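Local coordinates for benzoate 1,2-dioxygenase beta subunit (Burkholderia mallei ATCC 23344, PDB 3E99), which forms the beta subunit of benzoate 1,2-dioxygenase, a ring-hydroxylating enzyme, and probably serves mainly to hold the oligomer together, at residues 19-24 with 90-95; 104-109 with 131-136. All blocks are in the same frame, centred on the assembly; numbering follows the deposited sequence.

Interaction 1 of 2, residues 19-24 with 90-95; sequences RLLDDK and TSHNIA
The carboxylate of D22, in the last helical turn, is gripped by three donors on strand 89-103, two from H92 and one from T90. H92 ND1 reaches D22 OD1 at 2.6 Å, on the syn side but 35° out of the carboxylate plane, while the oxygen lies close to the plane of the imidazole. T90 OG1 donates to D22 OD1 from the anti side at 2.8 Å. The other oxygen, D22 OD2, accepts from H92 N at 2.9 Å, the bond all but straight. With both carboxylate oxygens occupied, the buried group is held against rotation, and the donors probably stabilise its negative charge. H92 NE2 bonds the C-terminal carboxylate of I164, so the ring is fixed at both nitrogens.

Two waters extend the link. One joins L21 O, T90 OG1 and K24 NZ; the other spans D22 O and T90 N. L21 CD1 comes obliquely to the imidazole, 3.7 Å from H92 NE2. K24, with positive phi, closes helix 7-22 in a Schellman motif. The contact thus ties that helix's C-terminus to strand 89-103, with helix 26-30 packed against L21, strand 106-119 alongside the strand, and a second subunit bonding H92 O through its N112.

Interaction 2 of 2, residues 104-109 with 131-136; sequences GDVHTV and RYAIDF
V109 and Y132 form a hydrogen-bonded antiparallel pair, each N-H meeting the other's carbonyl. V109 N to Y132 O and Y132 N to V109 O both measure 2.9 Å, with the donors nearly along the C=O axis. H107 and I134 repeat the pattern, their N-H groups standing more obliquely to the carbonyls, and beyond the last bridged pair, V106–D135, F136 N adds a bond to D105 O at 2.7 Å. The V106–D135 and T108–A133 pairs are non-hydrogen-bonded, with CA-H...O contacts such as T108 CA to Y132 O.

F136 is worth following outward. Its CB rests 3.6 Å from D105 O, the same oxygen that its N-H bonds. Chi1 of -73° sets CG beside its own backbone N, and CD1 comes 3.8 Å from H107 CD2. One atom further along the ring, CE1 meets H107 CB at 4.1 Å. D105 O lies at the edge of the phenyl ring, near its plane. The imidazole and phenyl planes are almost perpendicular, at 88°, but the approach is oblique.

On the face of H107 and I134, V109 CG2 packs on Y132 CB at 4.1 Å. The opposite face carries V106 CG1 against A133 CB, and T108, whose OG1 lies 3.8 Å from A133 CB while its CG2 touches R131 CG. The guanidinium of R131 continues to a salt bridge with E100.

These are the open ends of the hairpin formed by strands 106-119 and 122-135, set between strands 89-103 and 142-150. Helix 7-22 covers the face of V109, Y132 and I134 and reaches F136 just past the strand end: I10 meets V109 and F136, F13 meets I134, and E17 bonds Y132 OH.

In the fold
Interaction 1 comes first along the chain and closes before interaction 2 opens. Their centres lie about 20 Å apart and their nearest atoms about 6 Å, without touching. Both belong to one mixed sheet in which strand 89-103, used by interaction 1, is the direct neighbour of strand 106-119, used by interaction 2. Helix 7-22 spans the two: its C-terminal turn is fastened to the outer strand by interaction 1, while its earlier turns pack over the hairpin of interaction 2. This helix-against-sheet arrangement fits the NTF2-like fold of the family. Interaction 1 meets a second subunit and, through A95, a third, whereas no other chain touches interaction 2.

Interaction 1 of 2, residues 19-24 with 90-95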
loop_
_atom_site.group_PDB
_atom_site.type_symbol
_atom_site.label_atom_id
_atom_site.label_comp_id
_atom_site.label_asym_id
_atom_site.label_seq_id
_atom_site.Cartn_x
_atom_site.Cartn_y
_atom_site.Cartn_z
ATOM N N ARG A 19 12.568 -1.110 -5.708
ATOM C CA ARG A 19 13.590 -1.474 -4.735
ATOM C C ARG A 19 14.977 -0.983 -5.146
ATOM O O ARG A 19 15.779 -0.531 -4.299
ATOM C CB ARG A 19 13.647 -2.997 -4.489
ATOM C CG ARG A 19 14.813 -3.440 -3.606
ATOM C CD ARG A 19 14.646 -4.843 -3.130
ATOM N NE ARG A 19 14.288 -5.760 -4.188
ATOM C CZ ARG A 19 15.122 -6.259 -5.092
ATOM N NH1 ARG A 19 16.393 -5.930 -5.099
ATOM N NH2 ARG A 19 14.686 -7.139 -5.971
ATOM N N LEU A 20 15.289 -1.069 -6.439
ATOM C CA LEU A 20 16.615 -0.643 -6.882
ATOM C C LEU A 20 16.838 0.871 -6.626
ATOM O O LEU A 20 17.958 1.285 -6.306
ATOM C CB LEU A 20 16.863 -1.048 -8.340
ATOM C CG LEU A 20 16.863 -2.575 -8.521
ATOM C CD1 LEU A 20 16.939 -2.934 -9.997
ATOM C CD2 LEU A 20 17.957 -3.287 -7.716
ATOM N N LEU A 21 15.783 1.673 -6.689
ATOM C CA LEU A 21 15.853 3.088 -6.319
ATOM C C LEU A 21 15.992 3.258 -4.824
ATOM O O LEU A 21 16.796 4.047 -4.344
ATOM C CB LEU A 21 14.592 3.863 -6.777
ATOM C CG LEU A 21 14.391 4.072 -8.251
ATOM C CD1 LEU A 21 12.964 4.573 -8.542
ATOM C CD2 LEU A 21 15.469 5.041 -8.754
ATOM N N ASP A 22 15.187 2.526 -4.068
ATOM C CA ASP A 22 15.212 2.686 -2.619
ATOM C C ASP A 22 16.565 2.259 -2.058
ATOM O O ASP A 22 17.021 2.825 -1.071
ATOM C CB ASP A 22 14.120 1.890 -1.930
ATOM C CG ASP A 22 12.720 2.433 -2.209
ATOM O OD1 ASP A 22 12.566 3.636 -2.464
ATOM O OD2 ASP A 22 11.762 1.644 -2.095
ATOM N N ASP A 23 17.188 1.299 -2.704
ATOM C CA ASP A 23 18.491 0.780 -2.261
ATOM C C ASP A 23 19.692 1.418 -2.979
ATOM O O ASP A 23 20.825 1.007 -2.760
ATOM C CB ASP A 23 18.531 -0.719 -2.400
ATOM C CG ASP A 23 17.697 -1.441 -1.321
ATOM O OD1 ASP A 23 17.291 -0.804 -0.319
ATOM O OD2 ASP A 23 17.412 -2.643 -1.536
ATOM N N LYS A 24 19.429 2.431 -3.812
ATOM C CA LYS A 24 20.426 3.250 -4.470
ATOM C C LYS A 24 21.354 2.467 -5.376
ATOM O O LYS A 24 22.530 2.829 -5.546
ATOM C CB LYS A 24 21.151 4.086 -3.416
ATOM C CG LYS A 24 20.084 4.727 -2.481
ATOM C CD LYS A 24 20.518 5.872 -1.671
ATOM C CE LYS A 24 19.347 6.425 -0.810
ATOM N NZ LYS A 24 18.414 7.341 -1.565
ATOM N N THR A 90 14.349 6.309 1.189
ATOM C CA THR A 90 13.072 6.360 0.467
ATOM C C THR A 90 12.442 4.972 0.573
ATOM O O THR A 90 13.150 3.962 0.747
ATOM C CB THR A 90 13.212 6.762 -1.022
ATOM O OG1 THR A 90 14.069 5.848 -1.707
ATOM C CG2 THR A 90 13.772 8.201 -1.192
ATOM N N SER A 91 11.132 4.934 0.438
ATOM C CA SER A 91 10.383 3.679 0.484
ATOM C C SER A 91 9.202 3.802 -0.463
ATOM O O SER A 91 8.269 4.559 -0.218
ATOM C CB SER A 91 9.884 3.364 1.878
ATOM O OG SER A 91 9.359 2.036 1.943
ATOM N N HIS A 92 9.291 3.089 -1.588
ATOM C CA HIS A 92 8.214 3.008 -2.566
ATOM C C HIS A 92 7.146 2.015 -2.115
ATOM O O HIS A 92 7.462 0.972 -1.516
ATOM C CB HIS A 92 8.751 2.553 -3.932
ATOM C CG HIS A 92 9.519 3.606 -4.654
ATOM N ND1 HIS A 92 10.687 4.145 -4.159
ATOM C CD2 HIS A 92 9.280 4.231 -5.835
ATOM C CE1 HIS A 92 11.110 5.077 -4.990
ATOM N NE2 HIS A 92 10.288 5.133 -6.021
ATOM N N ASN A 93 5.886 2.347 -2.445
ATOM C CA ASN A 93 4.717 1.547 -2.086
ATOM C C ASN A 93 3.789 1.541 -3.271
ATOM O O ASN A 93 3.163 2.560 -3.587
ATOM C CB ASN A 93 3.996 2.111 -0.863
ATOM C CG ASN A 93 4.901 2.187 0.385
ATOM O OD1 ASN A 93 5.034 1.218 1.175
ATOM N ND2 ASN A 93 5.475 3.374 0.605
ATOM N N ILE A 94 3.760 0.416 -3.973
ATOM C CA ILE A 94 3.054 0.290 -5.257
ATOM C C ILE A 94 1.749 -0.406 -4.938
ATOM O O ILE A 94 1.770 -1.513 -4.366
ATOM C CB ILE A 94 3.871 -0.566 -6.256
ATOM C CG1 ILE A 94 5.292 0.012 -6.545
ATOM C CG2 ILE A 94 3.062 -0.847 -7.589
ATOM C CD1 ILE A 94 5.282 1.376 -7.027
ATOM N N ALA A 95 0.631 0.206 -5.344
ATOM C CA ALA A 95 -0.722 -0.229 -4.946
ATOM C C ALA A 95 -1.663 -0.234 -6.152
ATOM O O ALA A 95 -1.480 0.480 -7.139
ATOM C CB ALA A 95 -1.292 0.737 -3.876
HETATM O O HOH W 1 16.409 6.263 -2.969
HETATM O O HOH W 2 16.384 4.146 1.108
#

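Interaction 2 of 2, residues 104-109 with 131-136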
loop_
_atom_site.group_PDB
_atom_site.type_symbol
_atom_site.label_atom_id
_atom_site.label_comp_id
_atom_site.label_asym_id
_atom_site.label_seq_id
_atom_site.Cartn_x
_atom_site.Cartn_y
_atom_site.Cartn_z
ATOM N N GLY A 104 1.609 -8.658 -27.842
ATOM C CA GLY A 104 2.674 -9.635 -27.804
ATOM C C GLY A 104 3.203 -9.748 -26.381
ATOM O O GLY A 104 2.458 -10.044 -25.449
ATOM N N ASP A 105 4.499 -9.491 -26.225
ATOM C CA ASP A 105 5.177 -9.573 -24.932
ATOM C C ASP A 105 5.293 -8.196 -24.254
ATOM O O ASP A 105 5.992 -8.066 -23.234
ATOM C CB ASP A 105 6.568 -10.178 -25.116
ATOM C CG ASP A 105 6.532 -11.674 -25.437
ATOM O OD1 ASP A 105 5.710 -12.405 -24.830
ATOM O OD2 ASP A 105 7.344 -12.100 -26.282
ATOM N N VAL A 106 4.622 -7.177 -24.819
ATOM C CA VAL A 106 4.570 -5.861 -24.198
ATOM C C VAL A 106 3.262 -5.691 -23.422
ATOM O O VAL A 106 2.155 -5.679 -23.992
ATOM C CB VAL A 106 4.737 -4.706 -25.166
ATOM C CG1 VAL A 106 4.795 -3.411 -24.381
ATOM C CG2 VAL A 106 6.033 -4.856 -26.057
ATOM N N HIS A 107 3.426 -5.502 -22.121
ATOM C CA HIS A 107 2.325 -5.469 -21.175
ATOM C C HIS A 107 2.209 -4.075 -20.598
ATOM O O HIS A 107 3.212 -3.491 -20.201
ATOM C CB HIS A 107 2.573 -6.493 -20.076
ATOM C CG HIS A 107 2.368 -7.904 -20.525
ATOM N ND1 HIS A 107 1.188 -8.576 -20.328
ATOM C CD2 HIS A 107 3.187 -8.760 -21.186
ATOM C CE1 HIS A 107 1.280 -9.785 -20.852
ATOM N NE2 HIS A 107 2.482 -9.924 -21.380
ATOM N N THR A 108 0.996 -3.524 -20.606
ATOM C CA THR A 108 0.750 -2.189 -20.108
ATOM C C THR A 108 -0.124 -2.273 -18.858
ATOM O O THR A 108 -1.178 -2.923 -18.874
ATOM C CB THR A 108 0.087 -1.309 -21.194
ATOM O OG1 THR A 108 0.929 -1.238 -22.361
ATOM C CG2 THR A 108 -0.155 0.129 -20.690
ATOM N N VAL A 109 0.316 -1.606 -17.775
ATOM C CA VAL A 109 -0.374 -1.621 -16.490
ATOM C C VAL A 109 -0.442 -0.195 -15.938
ATOM O O VAL A 109 0.375 0.666 -16.315
ATOM C CB VAL A 109 0.372 -2.506 -15.469
ATOM C CG1 VAL A 109 0.392 -3.990 -15.967
ATOM C CG2 VAL A 109 1.789 -1.993 -15.283
ATOM N N ARG A 131 1.595 4.811 -15.328
ATOM C CA ARG A 131 1.360 3.850 -16.383
ATOM C C ARG A 131 2.693 3.374 -16.941
ATOM O O ARG A 131 3.555 4.155 -17.322
ATOM C CB ARG A 131 0.480 4.445 -17.503
ATOM C CG ARG A 131 0.148 3.466 -18.585
ATOM C CD ARG A 131 -0.904 3.990 -19.576
ATOM N NE ARG A 131 -2.221 4.061 -18.937
ATOM C CZ ARG A 131 -2.834 5.193 -18.543
ATOM N NH1 ARG A 131 -2.285 6.376 -18.743
ATOM N NH2 ARG A 131 -4.011 5.115 -17.948
ATOM N N TYR A 132 2.883 2.067 -16.947
ATOM C CA TYR A 132 4.076 1.458 -17.518
ATOM C C TYR A 132 3.698 0.568 -18.718
ATOM O O TYR A 132 2.726 -0.167 -18.649
ATOM C CB TYR A 132 4.765 0.570 -16.494
ATOM C CG TYR A 132 5.683 1.195 -15.472
ATOM C CD1 TYR A 132 5.465 2.468 -14.961
ATOM C CD2 TYR A 132 6.679 0.402 -14.869
ATOM C CE1 TYR A 132 6.303 2.987 -13.975
ATOM C CE2 TYR A 132 7.475 0.886 -13.848
ATOM C CZ TYR A 132 7.308 2.175 -13.419
ATOM O OH TYR A 132 8.129 2.649 -12.417
ATOM N N ALA A 133 4.478 0.636 -19.796
ATOM C CA ALA A 133 4.540 -0.431 -20.805
ATOM C C ALA A 133 5.864 -1.144 -20.624
ATOM O O ALA A 133 6.925 -0.498 -20.634
ATOM C CB ALA A 133 4.444 0.142 -22.218
ATOM N N ILE A 134 5.807 -2.461 -20.471
ATOM C CA ILE A 134 6.970 -3.257 -20.124
ATOM C C ILE A 134 7.108 -4.399 -21.126
ATOM O O ILE A 134 6.168 -5.165 -21.313
ATOM C CB ILE A 134 6.839 -3.876 -18.722
ATOM C CG1 ILE A 134 6.550 -2.825 -17.658
ATOM C CG2 ILE A 134 8.100 -4.645 -18.374
ATOM C CD1 ILE A 134 5.872 -3.387 -16.422
ATOM N N ASP A 135 8.294 -4.514 -21.718
ATOM C CA ASP A 135 8.631 -5.559 -22.678
ATOM C C ASP A 135 9.185 -6.788 -21.970
ATOM O O ASP A 135 10.263 -6.743 -21.327
ATOM C CB ASP A 135 9.668 -5.008 -23.662
ATOM C CG ASP A 135 10.095 -6.023 -24.718
ATOM O OD1 ASP A 135 9.512 -7.131 -24.829
ATOM O OD2 ASP A 135 11.034 -5.685 -25.440
ATOM N N PHE A 136 8.426 -7.878 -22.015
ATOM C CA PHE A 136 8.865 -9.126 -21.405
ATOM C C PHE A 136 9.477 -10.128 -22.390
ATOM O O PHE A 136 9.675 -11.295 -22.047
ATOM C CB PHE A 136 7.716 -9.793 -20.654
ATOM C CG PHE A 136 7.347 -9.114 -19.351
ATOM C CD1 PHE A 136 6.456 -8.043 -19.328
ATOM C CD2 PHE A 136 7.872 -9.566 -18.147
ATOM C CE1 PHE A 136 6.098 -7.444 -18.145
ATOM C CE2 PHE A 136 7.490 -8.964 -16.945
ATOM C CZ PHE A 136 6.629 -7.901 -16.956
#